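Local coordinates for protein LbaCas13a H328A (C2c2) (PDB 5WLH) that binds its CRISPR precursor guide RNA and, as a Cas13a enzyme, probably cleaves RNA targets that pair with the guide, at residues 1124-1129 with 1271-1276; 1267-1272 with 1282-1287; 987-992 with 1005-1010. One frame throughout, in Å; residues are numbered along the deposited sequence.

Contact 1: residues 1124-1129 with 1271-1276. With nucleotides of chain B.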
# COMPACT_ATOMS: atom_id res chain seq x y z
N ASN A 1124 -4.71 -8.21 -3.96
CA ASN A 1124 -3.83 -7.94 -2.83
C ASN A 1124 -4.63 -7.98 -1.52
O ASN A 1124 -4.23 -8.65 -0.56
CB ASN A 1124 -3.16 -6.58 -3.05
CG ASN A 1124 -2.16 -6.21 -1.96
OD1 ASN A 1124 -2.51 -6.12 -0.79
ND2 ASN A 1124 -0.93 -5.92 -2.37
N TRP A 1125 -5.77 -7.29 -1.47
CA TRP A 1125 -6.60 -7.29 -0.28
C TRP A 1125 -7.09 -8.70 0.06
O TRP A 1125 -7.21 -9.05 1.24
CB TRP A 1125 -7.80 -6.37 -0.48
CG TRP A 1125 -7.46 -4.94 -0.26
CD1 TRP A 1125 -6.48 -4.43 0.56
CD2 TRP A 1125 -8.12 -3.81 -0.85
NE1 TRP A 1125 -6.51 -3.04 0.52
CE2 TRP A 1125 -7.50 -2.65 -0.34
CE3 TRP A 1125 -9.17 -3.68 -1.77
CZ2 TRP A 1125 -7.91 -1.36 -0.72
CZ3 TRP A 1125 -9.58 -2.42 -2.13
CH2 TRP A 1125 -8.94 -1.27 -1.61
N ILE A 1126 -7.40 -9.50 -0.96
CA ILE A 1126 -7.80 -10.89 -0.67
C ILE A 1126 -6.72 -11.58 0.15
O ILE A 1126 -7.00 -12.26 1.14
CB ILE A 1126 -8.07 -11.67 -1.97
CG1 ILE A 1126 -9.41 -11.24 -2.55
CG2 ILE A 1126 -8.03 -13.20 -1.67
CD1 ILE A 1126 -9.63 -11.69 -3.99
N TYR A 1127 -5.46 -11.44 -0.28
CA TYR A 1127 -4.38 -12.15 0.40
C TYR A 1127 -3.99 -11.48 1.70
O TYR A 1127 -3.48 -12.15 2.60
CB TYR A 1127 -3.21 -12.33 -0.58
CG TYR A 1127 -3.57 -13.46 -1.51
CD1 TYR A 1127 -3.37 -14.79 -1.12
CD2 TYR A 1127 -4.21 -13.22 -2.72
CE1 TYR A 1127 -3.75 -15.84 -1.94
CE2 TYR A 1127 -4.58 -14.27 -3.56
CZ TYR A 1127 -4.36 -15.57 -3.17
OH TYR A 1127 -4.74 -16.61 -3.99
N LEU A 1128 -4.29 -10.18 1.84
CA LEU A 1128 -4.23 -9.56 3.16
C LEU A 1128 -5.22 -10.23 4.10
O LEU A 1128 -4.86 -10.64 5.21
CB LEU A 1128 -4.52 -8.06 3.05
CG LEU A 1128 -4.07 -7.17 4.21
CD1 LEU A 1128 -2.53 -7.17 4.30
CD2 LEU A 1128 -4.60 -5.74 4.00
N ARG A 1129 -6.48 -10.34 3.67
CA ARG A 1129 -7.50 -10.94 4.53
C ARG A 1129 -7.18 -12.40 4.82
O ARG A 1129 -7.35 -12.87 5.95
CB ARG A 1129 -8.88 -10.81 3.89
CG ARG A 1129 -10.02 -11.21 4.86
CD ARG A 1129 -11.38 -11.07 4.20
NE ARG A 1129 -12.47 -11.12 5.17
CZ ARG A 1129 -12.99 -12.24 5.65
NH1 ARG A 1129 -12.51 -13.42 5.29
NH2 ARG A 1129 -13.98 -12.17 6.53
N ASP A 1271 -17.51 -2.21 2.66
CA ASP A 1271 -18.64 -2.49 3.54
C ASP A 1271 -18.35 -3.66 4.46
O ASP A 1271 -18.66 -3.60 5.66
CB ASP A 1271 -19.89 -2.77 2.73
CG ASP A 1271 -21.09 -3.06 3.62
OD1 ASP A 1271 -21.77 -2.10 4.04
OD2 ASP A 1271 -21.30 -4.25 3.94
N ARG A 1272 -17.75 -4.75 3.94
CA ARG A 1272 -17.68 -5.94 4.77
C ARG A 1272 -16.49 -6.87 4.54
O ARG A 1272 -16.47 -7.94 5.15
CB ARG A 1272 -18.96 -6.78 4.61
CG ARG A 1272 -19.27 -7.24 3.19
CD ARG A 1272 -20.53 -8.13 3.23
NE ARG A 1272 -21.06 -8.47 1.92
CZ ARG A 1272 -22.20 -9.14 1.77
NH1 ARG A 1272 -22.89 -9.51 2.85
NH2 ARG A 1272 -22.65 -9.45 0.57
N PHE A 1273 -15.50 -6.53 3.71
CA PHE A 1273 -14.39 -7.46 3.57
C PHE A 1273 -13.39 -7.31 4.71
O PHE A 1273 -12.73 -8.28 5.10
CB PHE A 1273 -13.71 -7.25 2.21
CG PHE A 1273 -12.87 -8.40 1.75
CD1 PHE A 1273 -13.46 -9.61 1.38
CD2 PHE A 1273 -11.49 -8.27 1.65
CE1 PHE A 1273 -12.69 -10.66 0.94
CE2 PHE A 1273 -10.71 -9.34 1.20
CZ PHE A 1273 -11.31 -10.52 0.83
N PHE A 1274 -13.28 -6.11 5.28
CA PHE A 1274 -12.32 -5.81 6.33
C PHE A 1274 -13.01 -5.52 7.65
O PHE A 1274 -12.63 -4.63 8.40
CB PHE A 1274 -11.42 -4.65 5.89
CG PHE A 1274 -10.40 -5.07 4.89
CD1 PHE A 1274 -9.42 -6.00 5.25
CD2 PHE A 1274 -10.42 -4.57 3.60
CE1 PHE A 1274 -8.47 -6.41 4.32
CE2 PHE A 1274 -9.45 -4.97 2.67
CZ PHE A 1274 -8.48 -5.89 3.03
N THR A 1275 -14.01 -6.34 7.97
CA THR A 1275 -14.61 -6.27 9.29
C THR A 1275 -13.60 -6.54 10.39
O THR A 1275 -13.80 -6.12 11.54
CB THR A 1275 -15.74 -7.30 9.39
OG1 THR A 1275 -15.22 -8.59 9.03
CG2 THR A 1275 -16.85 -6.93 8.42
N TYR A 1276 -12.50 -7.23 10.08
CA TYR A 1276 -11.61 -7.67 11.14
C TYR A 1276 -10.60 -6.62 11.58
O TYR A 1276 -9.98 -6.79 12.64
CB TYR A 1276 -10.90 -8.93 10.69
CG TYR A 1276 -9.85 -8.72 9.64
CD1 TYR A 1276 -8.55 -8.39 10.00
CD2 TYR A 1276 -10.15 -8.89 8.28
CE1 TYR A 1276 -7.56 -8.22 9.05
CE2 TYR A 1276 -9.14 -8.72 7.30
CZ TYR A 1276 -7.86 -8.39 7.71
OH TYR A 1276 -6.82 -8.23 6.82
P A B 3 -25.33 -3.38 12.18
OP1 A B 3 -24.32 -2.37 12.59
OP2 A B 3 -26.70 -3.36 12.76
O5' A B 3 -25.56 -3.34 10.61
C5' A B 3 -25.33 -2.17 9.89
C4' A B 3 -24.57 -2.48 8.64
O4' A B 3 -25.52 -2.65 7.56
C3' A B 3 -23.67 -1.34 8.20
O3' A B 3 -22.38 -1.43 8.76
C2' A B 3 -23.72 -1.42 6.69
O2' A B 3 -22.88 -2.48 6.23
C1' A B 3 -25.17 -1.85 6.47
N9 A B 3 -26.10 -0.71 6.47
C8 A B 3 -27.14 -0.50 7.36
N7 A B 3 -27.84 0.59 7.10
C5 A B 3 -27.22 1.11 5.97
C6 A B 3 -27.49 2.25 5.19
N6 A B 3 -28.48 3.10 5.47
N1 A B 3 -26.69 2.50 4.12
C2 A B 3 -25.70 1.64 3.86
N3 A B 3 -25.36 0.53 4.52
C4 A B 3 -26.16 0.33 5.57
O HOH W 1 -15.75 -9.78 6.71
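Arg1129 meets Phe1273 twice over: its chain lies across the phenyl face while its NE bonds the carbonyl oxygen of the same residue. Arg1129 CG is anti to the backbone N (chi1 -170°) and the chain runs extended to NE, which carries CD over the ring. CD sits 3.4 Å from the Phe1273 ring centroid, 11° off the ring normal, a CH-pi contact over its centre; the guanidinium carbon is farther off and adds at most a weak cation-pi attraction. The hydrogen bond from Arg1129 NE to Phe1273 O is 2.9 Å long and lies in the planes of both guanidinium and carbonyl, although bent at hydrogen. Beyond it, NH2 forms a salt bridge with Glu1234 and donates to a water that also bonds Arg1272 O and Thr1275 OG1, so the guanidinium is fixed by several partners. The contact joins helix 1106-1145 to helix 1262-1273, which has a pi-type turn near here, and the residues that follow it. Helix 1239-1250 packs alongside; its Arg1246, touched by Ile1126, begins the RxxxxH motif of HEPN nuclease domains. Phe1274 turns its edge toward the face of the five-membered ring of Trp1125 in a T-shaped stack, centroids 4.9 Å apart and planes at 81°. Phe1274 CE2 approaches Trp1125 CG to 3.5 Å. Leu1128 CD2 approaches Phe1274 CE1 at 3.9 Å, the two side chains crossing at about a right angle. Tyr1276 CE2 lies 3.6 Å from Arg1129 CG, while its hydroxyl hydrogen-bonds Asp1132. Asp1271, salt-bridged to Lys1308, takes a very short hydrogen bond from O2' of A3 of chain B.

Contact 2: residues 1267-1272 with 1282-1287. With nucleotides of chain B.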
# COMPACT_ATOMS: atom_id res chain seq x y z
N SER A 1267 -16.92 -0.93 -3.17
CA SER A 1267 -17.91 -0.61 -2.15
C SER A 1267 -18.14 -1.80 -1.23
O SER A 1267 -18.28 -1.63 -0.02
CB SER A 1267 -19.25 -0.20 -2.78
OG SER A 1267 -19.15 1.01 -3.48
N GLU A 1268 -18.22 -3.00 -1.80
CA GLU A 1268 -18.51 -4.15 -0.95
C GLU A 1268 -17.30 -4.53 -0.11
O GLU A 1268 -17.46 -4.98 1.03
CB GLU A 1268 -19.00 -5.33 -1.78
CG GLU A 1268 -19.42 -6.48 -0.87
CD GLU A 1268 -20.00 -7.66 -1.61
OE1 GLU A 1268 -20.32 -8.66 -0.94
OE2 GLU A 1268 -20.12 -7.59 -2.86
N VAL A 1269 -16.09 -4.35 -0.65
CA VAL A 1269 -14.90 -4.52 0.17
C VAL A 1269 -14.95 -3.58 1.36
O VAL A 1269 -14.79 -3.98 2.51
CB VAL A 1269 -13.63 -4.31 -0.69
CG1 VAL A 1269 -12.38 -4.20 0.20
CG2 VAL A 1269 -13.47 -5.45 -1.70
N PHE A 1270 -15.18 -2.29 1.09
CA PHE A 1270 -15.31 -1.31 2.16
C PHE A 1270 -16.39 -1.72 3.16
O PHE A 1270 -16.21 -1.57 4.37
CB PHE A 1270 -15.64 0.06 1.56
CG PHE A 1270 -15.78 1.15 2.58
CD1 PHE A 1270 -14.69 1.53 3.36
CD2 PHE A 1270 -16.98 1.84 2.72
CE1 PHE A 1270 -14.80 2.54 4.30
CE2 PHE A 1270 -17.11 2.85 3.65
CZ PHE A 1270 -16.02 3.22 4.43
N ASP A 1271 -17.51 -2.21 2.66
CA ASP A 1271 -18.64 -2.49 3.54
C ASP A 1271 -18.35 -3.66 4.46
O ASP A 1271 -18.66 -3.60 5.66
CB ASP A 1271 -19.89 -2.77 2.73
CG ASP A 1271 -21.09 -3.06 3.62
OD1 ASP A 1271 -21.77 -2.10 4.04
OD2 ASP A 1271 -21.30 -4.25 3.94
N ARG A 1272 -17.75 -4.75 3.94
CA ARG A 1272 -17.68 -5.94 4.77
C ARG A 1272 -16.49 -6.87 4.54
O ARG A 1272 -16.47 -7.94 5.15
CB ARG A 1272 -18.96 -6.78 4.61
CG ARG A 1272 -19.27 -7.24 3.19
CD ARG A 1272 -20.53 -8.13 3.23
NE ARG A 1272 -21.06 -8.47 1.92
CZ ARG A 1272 -22.20 -9.14 1.77
NH1 ARG A 1272 -22.89 -9.51 2.85
NH2 ARG A 1272 -22.65 -9.45 0.57
N LYS A 1282 -10.81 1.32 6.71
CA LYS A 1282 -10.98 2.76 6.56
C LYS A 1282 -10.01 3.37 5.58
O LYS A 1282 -10.13 4.56 5.29
CB LYS A 1282 -10.86 3.44 7.92
CG LYS A 1282 -12.00 2.98 8.84
CD LYS A 1282 -12.42 4.04 9.83
CE LYS A 1282 -11.39 4.21 10.94
NZ LYS A 1282 -11.74 5.40 11.78
N ASN A 1283 -9.07 2.61 5.04
CA ASN A 1283 -8.22 3.12 3.97
C ASN A 1283 -8.65 2.65 2.59
O ASN A 1283 -8.01 3.02 1.59
CB ASN A 1283 -6.76 2.73 4.22
CG ASN A 1283 -5.77 3.68 3.54
OD1 ASN A 1283 -6.08 4.85 3.31
ND2 ASN A 1283 -4.57 3.18 3.25
N VAL A 1284 -9.70 1.83 2.50
CA VAL A 1284 -10.11 1.30 1.20
C VAL A 1284 -10.45 2.40 0.22
O VAL A 1284 -9.93 2.40 -0.91
CB VAL A 1284 -11.23 0.26 1.38
CG1 VAL A 1284 -11.94 0.02 0.05
CG2 VAL A 1284 -10.66 -1.09 1.91
N PRO A 1285 -11.28 3.40 0.55
CA PRO A 1285 -11.56 4.46 -0.43
C PRO A 1285 -10.32 5.26 -0.80
O PRO A 1285 -10.14 5.60 -1.97
CB PRO A 1285 -12.62 5.32 0.27
CG PRO A 1285 -13.27 4.35 1.30
CD PRO A 1285 -12.10 3.53 1.78
N THR A 1286 -9.47 5.58 0.17
CA THR A 1286 -8.27 6.35 -0.13
C THR A 1286 -7.37 5.61 -1.10
O THR A 1286 -6.78 6.21 -2.01
CB THR A 1286 -7.53 6.64 1.18
OG1 THR A 1286 -8.29 7.58 1.94
CG2 THR A 1286 -6.10 7.20 0.91
N ILE A 1287 -7.26 4.29 -0.94
CA ILE A 1287 -6.41 3.53 -1.85
C ILE A 1287 -6.96 3.60 -3.26
O ILE A 1287 -6.20 3.77 -4.23
CB ILE A 1287 -6.28 2.09 -1.34
CG1 ILE A 1287 -5.37 2.09 -0.10
CG2 ILE A 1287 -5.70 1.19 -2.42
CD1 ILE A 1287 -5.39 0.76 0.65
P A B 6 -17.33 9.65 7.44
OP1 A B 6 -18.12 9.15 8.58
OP2 A B 6 -16.95 11.09 7.33
O5' A B 6 -15.96 8.82 7.39
C5' A B 6 -15.93 7.43 7.73
C4' A B 6 -14.90 6.69 6.89
O4' A B 6 -15.31 6.70 5.51
C3' A B 6 -13.51 7.29 6.86
O3' A B 6 -12.75 6.91 7.98
C2' A B 6 -12.95 6.78 5.55
O2' A B 6 -12.61 5.39 5.67
C1' A B 6 -14.18 6.85 4.67
N9 A B 6 -14.32 8.13 3.96
C8 A B 6 -15.35 9.03 4.08
N7 A B 6 -15.23 10.06 3.28
C5 A B 6 -14.06 9.80 2.58
C6 A B 6 -13.39 10.50 1.58
N6 A B 6 -13.84 11.67 1.10
N1 A B 6 -12.25 9.96 1.09
C2 A B 6 -11.80 8.80 1.58
N3 A B 6 -12.34 8.05 2.54
C4 A B 6 -13.48 8.60 2.99
P A B 29 -0.10 -1.34 1.52
OP1 A B 29 -0.56 -2.10 0.32
OP2 A B 29 1.33 -1.35 2.00
O5' A B 29 -0.40 0.21 1.36
C5' A B 29 -1.68 0.66 0.95
C4' A B 29 -1.93 2.08 1.43
O4' A B 29 -1.70 2.17 2.86
C3' A B 29 -1.05 3.17 0.85
O3' A B 29 -1.48 3.56 -0.43
C2' A B 29 -1.20 4.27 1.89
O2' A B 29 -2.49 4.85 1.80
C1' A B 29 -1.17 3.44 3.17
N9 A B 29 0.23 3.25 3.63
C8 A B 29 0.98 2.11 3.62
N7 A B 29 2.21 2.29 4.10
C5 A B 29 2.23 3.64 4.42
C6 A B 29 3.24 4.45 4.96
N6 A B 29 4.45 3.96 5.27
N1 A B 29 2.96 5.74 5.15
C2 A B 29 1.74 6.19 4.83
N3 A B 29 0.69 5.52 4.32
C4 A B 29 1.02 4.23 4.14
P U B 7 -11.98 8.03 8.80
OP1 U B 7 -11.30 7.35 9.92
OP2 U B 7 -12.92 9.17 9.08
O5' U B 7 -10.92 8.56 7.76
C5' U B 7 -9.90 7.69 7.28
C4' U B 7 -9.06 8.40 6.25
O4' U B 7 -9.87 8.67 5.08
C3' U B 7 -8.58 9.77 6.69
O3' U B 7 -7.41 9.67 7.49
C2' U B 7 -8.36 10.48 5.36
O2' U B 7 -7.13 10.10 4.77
C1' U B 7 -9.50 9.90 4.50
N1 U B 7 -10.68 10.79 4.49
C2 U B 7 -10.68 11.77 3.52
O2 U B 7 -9.76 11.85 2.73
N3 U B 7 -11.79 12.59 3.52
C4 U B 7 -12.86 12.52 4.39
O4 U B 7 -13.79 13.33 4.28
C5 U B 7 -12.77 11.48 5.37
C6 U B 7 -11.71 10.66 5.38
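Phe1270 and Val1269 face Val1284 and Pro1285 through apolar surfaces, with no hydrogen bond across the contact. Val1269 CG1 meets Val1284 CG2 at 3.9 Å, the two side chains crossing at about a right angle, and the other branch of Val1284, CG1, rests 4.0 Å from Phe1270 CB. The proline contributes a CH-pi contact: Pro1285 CG stands 4.0 Å from the Phe1270 ring centroid, 24° off the normal and displaced toward the rim, while Pro1285 CD comes within 3.6 Å of Phe1270 CD1. Phe1270 CG is anti to the backbone N (chi1 -179°), and from there the ring extends past Pro1285 until its CZ approaches the A6 sugar of chain B. In the fold these are two helices consecutive but for the short helix 1278-1281, helix 1262-1273 and helix 1284-1294, packed on each other. Strand 1321-1330 adds Ile1328 against both Phe1270 and Pro1285. Polar contacts turn instead to the guide RNA of chain B. Lys1282 O accepts from A6 O2' at 2.6 Å, and Lys1282 NZ, carried on a chain bent at chi3, donates to OP1 of U7 at 2.7 Å. Nearly straight at 174°, the bond from Asn1283 ND2 to A29 O2' spans 3.0 Å. A charged pair lies within segment 1267-1272: Arg1272 grips Glu1268 side-on, NE and NH2 both donating to OE1 from the same face of the carboxylate, and Arg1272 NH1 reaches Glu1238 as a second acidic partner.

Contact 3: residues 987-992 with 1005-1010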
# COMPACT_ATOMS: atom_id res chain seq x y z
N ASP A 987 -5.47 -15.81 -39.96
CA ASP A 987 -5.15 -15.15 -41.22
C ASP A 987 -5.43 -13.66 -41.07
O ASP A 987 -5.94 -13.20 -40.04
CB ASP A 987 -5.93 -15.76 -42.39
CG ASP A 987 -7.40 -15.95 -42.07
OD1 ASP A 987 -8.02 -15.03 -41.51
OD2 ASP A 987 -7.94 -17.03 -42.39
N ASP A 988 -5.12 -12.90 -42.12
CA ASP A 988 -5.36 -11.46 -42.11
C ASP A 988 -6.83 -11.12 -41.91
O ASP A 988 -7.14 -10.02 -41.45
CB ASP A 988 -4.87 -10.84 -43.41
CG ASP A 988 -3.37 -10.95 -43.59
OD1 ASP A 988 -2.68 -11.31 -42.61
OD2 ASP A 988 -2.88 -10.67 -44.70
N GLU A 989 -7.74 -12.05 -42.22
CA GLU A 989 -9.16 -11.75 -42.10
C GLU A 989 -9.63 -11.74 -40.65
O GLU A 989 -10.34 -10.82 -40.23
CB GLU A 989 -9.99 -12.75 -42.92
CG GLU A 989 -11.49 -12.67 -42.65
CD GLU A 989 -12.12 -11.38 -43.16
OE1 GLU A 989 -13.29 -11.11 -42.81
OE2 GLU A 989 -11.45 -10.63 -43.91
N VAL A 990 -9.26 -12.76 -39.87
CA VAL A 990 -9.63 -12.75 -38.46
C VAL A 990 -8.90 -11.64 -37.72
O VAL A 990 -9.45 -11.02 -36.80
CB VAL A 990 -9.37 -14.12 -37.80
CG1 VAL A 990 -10.50 -15.09 -38.10
CG2 VAL A 990 -8.03 -14.69 -38.26
N TYR A 991 -7.66 -11.35 -38.12
CA TYR A 991 -6.94 -10.22 -37.53
C TYR A 991 -7.68 -8.92 -37.79
O TYR A 991 -7.92 -8.13 -36.87
CB TYR A 991 -5.52 -10.16 -38.07
CG TYR A 991 -4.71 -8.99 -37.53
CD1 TYR A 991 -4.84 -8.58 -36.21
CD2 TYR A 991 -3.81 -8.32 -38.34
CE1 TYR A 991 -4.10 -7.53 -35.72
CE2 TYR A 991 -3.07 -7.26 -37.86
CZ TYR A 991 -3.22 -6.86 -36.54
OH TYR A 991 -2.49 -5.81 -36.06
N ALA A 992 -8.05 -8.68 -39.05
CA ALA A 992 -8.77 -7.45 -39.39
C ALA A 992 -10.09 -7.35 -38.64
O ALA A 992 -10.50 -6.27 -38.21
CB ALA A 992 -9.00 -7.38 -40.90
N GLY A 1005 -19.65 -4.85 -44.59
CA GLY A 1005 -20.39 -6.08 -44.42
C GLY A 1005 -19.71 -7.23 -45.12
O GLY A 1005 -20.12 -8.38 -44.98
N GLY A 1006 -18.65 -6.93 -45.88
CA GLY A 1006 -17.96 -7.95 -46.66
C GLY A 1006 -16.77 -8.53 -45.92
O GLY A 1006 -16.88 -8.90 -44.75
N ASN A 1007 -15.62 -8.62 -46.59
CA ASN A 1007 -14.40 -9.09 -45.97
C ASN A 1007 -13.78 -7.97 -45.15
O ASN A 1007 -13.75 -6.81 -45.59
CB ASN A 1007 -13.43 -9.58 -47.03
CG ASN A 1007 -13.70 -11.03 -47.41
OD1 ASN A 1007 -12.85 -11.69 -48.02
ND2 ASN A 1007 -14.88 -11.53 -47.06
N TYR A 1008 -13.31 -8.30 -43.95
CA TYR A 1008 -12.69 -7.29 -43.09
C TYR A 1008 -11.35 -6.82 -43.65
O TYR A 1008 -11.03 -5.63 -43.59
CB TYR A 1008 -12.52 -7.84 -41.69
CG TYR A 1008 -13.82 -7.96 -40.91
CD1 TYR A 1008 -14.31 -6.87 -40.20
CD2 TYR A 1008 -14.53 -9.15 -40.86
CE1 TYR A 1008 -15.47 -6.95 -39.48
CE2 TYR A 1008 -15.71 -9.25 -40.13
CZ TYR A 1008 -16.17 -8.15 -39.44
OH TYR A 1008 -17.34 -8.27 -38.72
N LYS A 1009 -10.55 -7.75 -44.19
CA LYS A 1009 -9.23 -7.40 -44.69
C LYS A 1009 -9.31 -6.32 -45.76
O LYS A 1009 -8.48 -5.41 -45.80
CB LYS A 1009 -8.52 -8.65 -45.23
CG LYS A 1009 -7.16 -8.40 -45.86
CD LYS A 1009 -6.65 -9.65 -46.56
CE LYS A 1009 -5.31 -9.40 -47.23
NZ LYS A 1009 -4.83 -10.60 -47.96
N ASP A 1010 -10.31 -6.41 -46.64
CA ASP A 1010 -10.45 -5.42 -47.70
C ASP A 1010 -11.05 -4.12 -47.18
O ASP A 1010 -10.63 -3.03 -47.57
CB ASP A 1010 -11.31 -5.98 -48.83
CG ASP A 1010 -10.61 -7.07 -49.60
OD1 ASP A 1010 -9.38 -6.96 -49.79
OD2 ASP A 1010 -11.29 -8.05 -50.00
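This is a surface contact, about 45 Å between its centre and that of the chain, in which the Glu989 carboxylate of helix 988-995 receives the first two N-H groups of helix 1008-1017, those of Tyr1008 and Lys1009. The evidence is a pair of nearly straight hydrogen bonds. Tyr1008 N donates to Glu989 OE1 at 3.0 Å (172°). Lys1009 N donates to Glu989 OE2, also at 3.0 Å. OE1 is met at its syn lone pair; OE2 is approached on its syn side but 30° out of the carboxylate plane. A bend at chi2 (68°) turns Glu989 CD away from an extended course, and the carboxylate reaches the start of the neighbouring helix. Asn1007 occupies the N-cap position there yet makes no capping bond of its own. Glu989 OE1 also lies at the edge of the Tyr1008 ring, 3.0 Å from Tyr1008 CD2. One turn on from Asp988, Ala992 CB packs on Tyr1008 CB at 3.6 Å, while the extended Lys1009 chain passes over Asp988 CB; Lys1009 NZ and Asp988 OD2 form only a long salt bridge of 3.8 Å, and OD2 has a hydrogen bond with His1034 besides. Helix 988-995 is itself capped by Asp987 OD1, which accepts from Val990 N at 3.1 Å. With both Glu989 oxygens engaged by main-chain N-H groups at a helix N terminus, the helix dipole would be expected to favour the charged carboxylate.

From the N terminus, contact 3 comes first and is local: it closes a 12-residue connection between helices 988-995 and 1008-1017 at the periphery, and ends before contact 1 opens. Contact 1 spans 141 residues, bringing the end of helix 1262-1273 back to helix 1106-1145. Contact 2 opens on the stretch where contact 1 closes, sharing Asp1271 and Arg1272, and closes beyond it, across a 9-residue turn onto helix 1284-1294, so the two loops cross. In space they touch, for Trp1125 of contact 1 packs on Val1269, Val1284 and Ile1287 of contact 2, uniting three helices beside the guide RNA. Contact 3 has its centre about 46 Å from that of contact 1.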